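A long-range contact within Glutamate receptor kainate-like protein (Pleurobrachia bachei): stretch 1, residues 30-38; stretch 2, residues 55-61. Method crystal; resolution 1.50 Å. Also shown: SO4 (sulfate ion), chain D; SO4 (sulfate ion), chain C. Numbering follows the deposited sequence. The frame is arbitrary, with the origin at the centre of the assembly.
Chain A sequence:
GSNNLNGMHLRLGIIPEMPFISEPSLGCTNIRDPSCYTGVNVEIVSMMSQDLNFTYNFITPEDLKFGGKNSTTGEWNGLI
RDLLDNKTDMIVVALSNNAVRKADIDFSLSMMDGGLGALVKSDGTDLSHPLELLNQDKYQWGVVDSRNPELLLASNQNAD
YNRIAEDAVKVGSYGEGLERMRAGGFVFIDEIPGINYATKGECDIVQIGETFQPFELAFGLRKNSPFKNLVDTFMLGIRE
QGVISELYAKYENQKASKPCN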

# COMPACT_ATOMS: atom_id res chain seq x y z
N ASN A 30 -17.06 1.37 1.67
CA ASN A 30 -15.69 1.06 1.26
C ASN A 30 -15.19 -0.09 2.15
O ASN A 30 -15.01 0.12 3.36
N ILE A 31 -15.05 -1.26 1.55
CA ILE A 31 -14.74 -2.52 2.21
C ILE A 31 -13.39 -2.47 2.94
O ILE A 31 -13.12 -3.29 3.85
N ARG A 32 -12.56 -1.50 2.58
CA ARG A 32 -11.26 -1.30 3.24
C ARG A 32 -11.35 -0.50 4.52
O ARG A 32 -10.40 -0.40 5.27
N ASP A 33 -12.51 0.12 4.78
CA ASP A 33 -12.64 1.03 5.93
C ASP A 33 -12.81 0.30 7.24
O ASP A 33 -13.79 -0.40 7.41
N PRO A 34 -11.84 0.41 8.18
CA PRO A 34 -11.97 -0.31 9.44
C PRO A 34 -13.22 0.02 10.25
O PRO A 34 -13.63 -0.82 11.06
N SER A 35 -13.81 1.18 10.03
CA SER A 35 -14.99 1.56 10.78
C SER A 35 -16.18 0.70 10.42
O SER A 35 -17.16 0.73 11.16
N CYS A 36 -16.12 -0.07 9.35
CA CYS A 36 -17.18 -0.95 8.94
C CYS A 36 -17.15 -2.29 9.67
O CYS A 36 -17.97 -3.17 9.38
N TYR A 37 -16.19 -2.49 10.59
CA TYR A 37 -15.96 -3.79 11.21
C TYR A 37 -15.96 -3.76 12.72
O TYR A 37 -15.69 -2.71 13.32
N THR A 38 -16.26 -4.92 13.31
CA THR A 38 -16.08 -5.18 14.73
C THR A 38 -15.31 -6.50 14.90
O THR A 38 -14.94 -7.11 13.89
N THR A 55 -1.44 4.85 10.65
CA THR A 55 -2.74 4.84 10.03
C THR A 55 -2.89 3.53 9.25
O THR A 55 -1.87 2.87 8.93
N TYR A 56 -4.11 3.10 8.94
CA TYR A 56 -4.32 1.82 8.31
C TYR A 56 -5.65 1.69 7.63
O TYR A 56 -6.64 2.40 7.98
N ASN A 57 -5.68 0.79 6.65
CA ASN A 57 -6.89 0.27 6.07
C ASN A 57 -6.79 -1.23 5.98
O ASN A 57 -5.69 -1.81 6.18
N PHE A 58 -7.91 -1.88 5.71
CA PHE A 58 -7.95 -3.32 5.61
C PHE A 58 -8.01 -3.77 4.18
O PHE A 58 -8.67 -3.11 3.33
N ILE A 59 -7.43 -4.90 3.83
CA ILE A 59 -7.50 -5.45 2.49
C ILE A 59 -7.84 -6.91 2.64
O ILE A 59 -7.16 -7.66 3.37
N THR A 60 -8.91 -7.35 1.98
CA THR A 60 -9.37 -8.73 1.98
C THR A 60 -8.92 -9.41 0.70
O THR A 60 -9.14 -8.87 -0.42
N PRO A 61 -8.28 -10.58 0.79
CA PRO A 61 -7.83 -11.22 -0.46
C PRO A 61 -8.99 -11.63 -1.32
O PRO A 61 -10.01 -12.09 -0.83

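The apolar centre is built on F58, whose ring (chi1 m, -69°; chi2 -24°) carries P34 on one face and meets Y37 at its edge. P34, its CA-to-CB bond pointing toward the strand and its ring C-gamma exo, sets CG 4.0 Å from the centroid of the F58 ring and only 4° off the ring normal, a CH-pi contact; P34 CB lies 3.8 Å from F58 CE2. The same proline also reaches Y56 (chi1 p), with P34 CG 3.4 Å from Y56 CE2, so it packs against two aromatic residues of the strand. Y37 (chi1 m, chi2 82°) likewise points toward the strand and receives the edge of F58 on its face: the planes stand at 74°, and Y37 CD1 is 3.7 Å from F58 CD2. Beside this cluster the backbone joins the stretches, F58 N donating to R32 O at 2.9 Å in a nearly linear hydrogen bond.

Toward the polar edge, Y37 OH donates to I31 O (2.7 Å), tying the tyrosine back to its own loop. Two waters extend the link to T60 (chi1 m). Water 1 donates to I31 O (2.9 Å) and weakly to F58 O (3.2 Å), and hydrogen-bonds T60 OG1 (2.9 Å); water 2 bridges Y37 OH (2.9 Å) and T60 OG1 (2.8 Å).

The CA-to-CB bond of R32 points sideways, and the side chain is extended beyond it (chi1 m, chi2 t, chi3 t), I59 CD1 (chi1 m, chi2 t) covering one guanidinium face 3.7 Å from R32 CZ. At the guanidinium edge lie two sulfates, probably from the crystallisation liquor: R32 NH1 and NH2 donate to O2 and O4 of the chain C ion (both 2.9 Å), and R32 NH1 also to O1 of the chain D ion (2.8 Å). N57 ND2 (chi1 m) donates to O3 of that second sulfate at 3.1 Å, which therefore bridges the stretches.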

# COMPACT_ATOMS: atom_id res chain seq x y z
CB ASN A 30 -14.79 2.27 1.38
CG ASN A 30 -13.38 2.01 0.90
OD1 ASN A 30 -12.93 0.87 0.80
ND2 ASN A 30 -12.69 3.08 0.53
CB ILE A 31 -14.75 -3.69 1.15
CG1 ILE A 31 -14.72 -5.04 1.83
CG2 ILE A 31 -13.60 -3.58 0.16
CD1 ILE A 31 -14.86 -6.20 0.84
CB ARG A 32 -10.27 -0.61 2.31
CG ARG A 32 -9.94 -1.41 1.07
CD ARG A 32 -8.68 -0.85 0.44
NE ARG A 32 -8.23 -1.62 -0.70
CZ ARG A 32 -7.11 -1.38 -1.38
NH1 ARG A 32 -6.34 -0.36 -1.07
NH2 ARG A 32 -6.80 -2.20 -2.37
CB ASP A 33 -13.86 1.94 5.70
CG ASP A 33 -14.01 3.03 6.72
OD1 ASP A 33 -13.33 3.08 7.74
OD2 ASP A 33 -14.94 3.88 6.47
CB PRO A 34 -10.70 0.11 10.19
CG PRO A 34 -9.71 0.40 9.11
CD PRO A 34 -10.56 1.13 8.09
CB SER A 35 -15.30 3.04 10.58
OG SER A 35 -15.79 3.26 9.27
CB CYS A 36 -17.11 -1.23 7.44
SG CYS A 36 -17.41 0.17 6.32
CB TYR A 37 -14.59 -4.34 10.77
CG TYR A 37 -14.46 -4.59 9.29
CD1 TYR A 37 -14.16 -3.54 8.38
CD2 TYR A 37 -14.71 -5.84 8.76
CE1 TYR A 37 -14.06 -3.75 7.04
CE2 TYR A 37 -14.61 -6.06 7.41
CZ TYR A 37 -14.29 -5.03 6.56
OH TYR A 37 -14.24 -5.31 5.22
CB THR A 38 -17.42 -5.28 15.52
OG1 THR A 38 -18.15 -6.41 14.98
CG2 THR A 38 -18.22 -3.98 15.42
CB THR A 55 -2.97 6.02 9.08
OG1 THR A 55 -2.02 6.00 8.04
CG2 THR A 55 -2.90 7.32 9.82
CB TYR A 56 -4.17 0.69 9.34
CG TYR A 56 -5.23 0.70 10.40
CD1 TYR A 56 -5.12 1.56 11.49
CD2 TYR A 56 -6.29 -0.19 10.36
CE1 TYR A 56 -6.11 1.58 12.51
CE2 TYR A 56 -7.26 -0.19 11.37
CZ TYR A 56 -7.14 0.69 12.41
OH TYR A 56 -8.09 0.72 13.44
CB ASN A 57 -7.18 0.86 4.70
CG ASN A 57 -7.62 2.31 4.82
OD1 ASN A 57 -8.61 2.61 5.47
ND2 ASN A 57 -6.80 3.23 4.30
CB PHE A 58 -9.22 -3.85 6.32
CG PHE A 58 -9.24 -3.72 7.81
CD1 PHE A 58 -8.10 -3.62 8.58
CD2 PHE A 58 -10.46 -3.74 8.52
CE1 PHE A 58 -8.15 -3.54 9.94
CE2 PHE A 58 -10.50 -3.65 9.87
CZ PHE A 58 -9.36 -3.53 10.60
CB ILE A 59 -6.19 -5.28 1.68
CG1 ILE A 59 -5.95 -3.77 1.41
CG2 ILE A 59 -6.25 -6.12 0.38
CD1 ILE A 59 -4.79 -3.48 0.52
CB THR A 60 -10.91 -8.75 2.05
OG1 THR A 60 -11.31 -8.03 3.20
CG2 THR A 60 -11.45 -10.14 2.18
CB PRO A 61 -7.06 -12.45 0.02
CG PRO A 61 -7.53 -12.68 1.40
CD PRO A 61 -7.89 -11.35 1.97
S SO4 D . -5.21 2.29 1.16
O1 SO4 D . -6.54 1.64 0.92
O2 SO4 D . -4.28 1.87 0.08
O3 SO4 D . -4.69 1.79 2.48
O4 SO4 D . -5.31 3.76 1.20
S SO4 C . -4.10 -0.36 -4.09
O1 SO4 C . -5.00 0.76 -4.55
O2 SO4 C . -3.85 -0.19 -2.64
O3 SO4 C . -2.81 -0.23 -4.84
O4 SO4 C . -4.69 -1.68 -4.34
O HOH W 1 -11.10 -5.18 3.01
O HOH W 2 -13.95 -7.99 4.17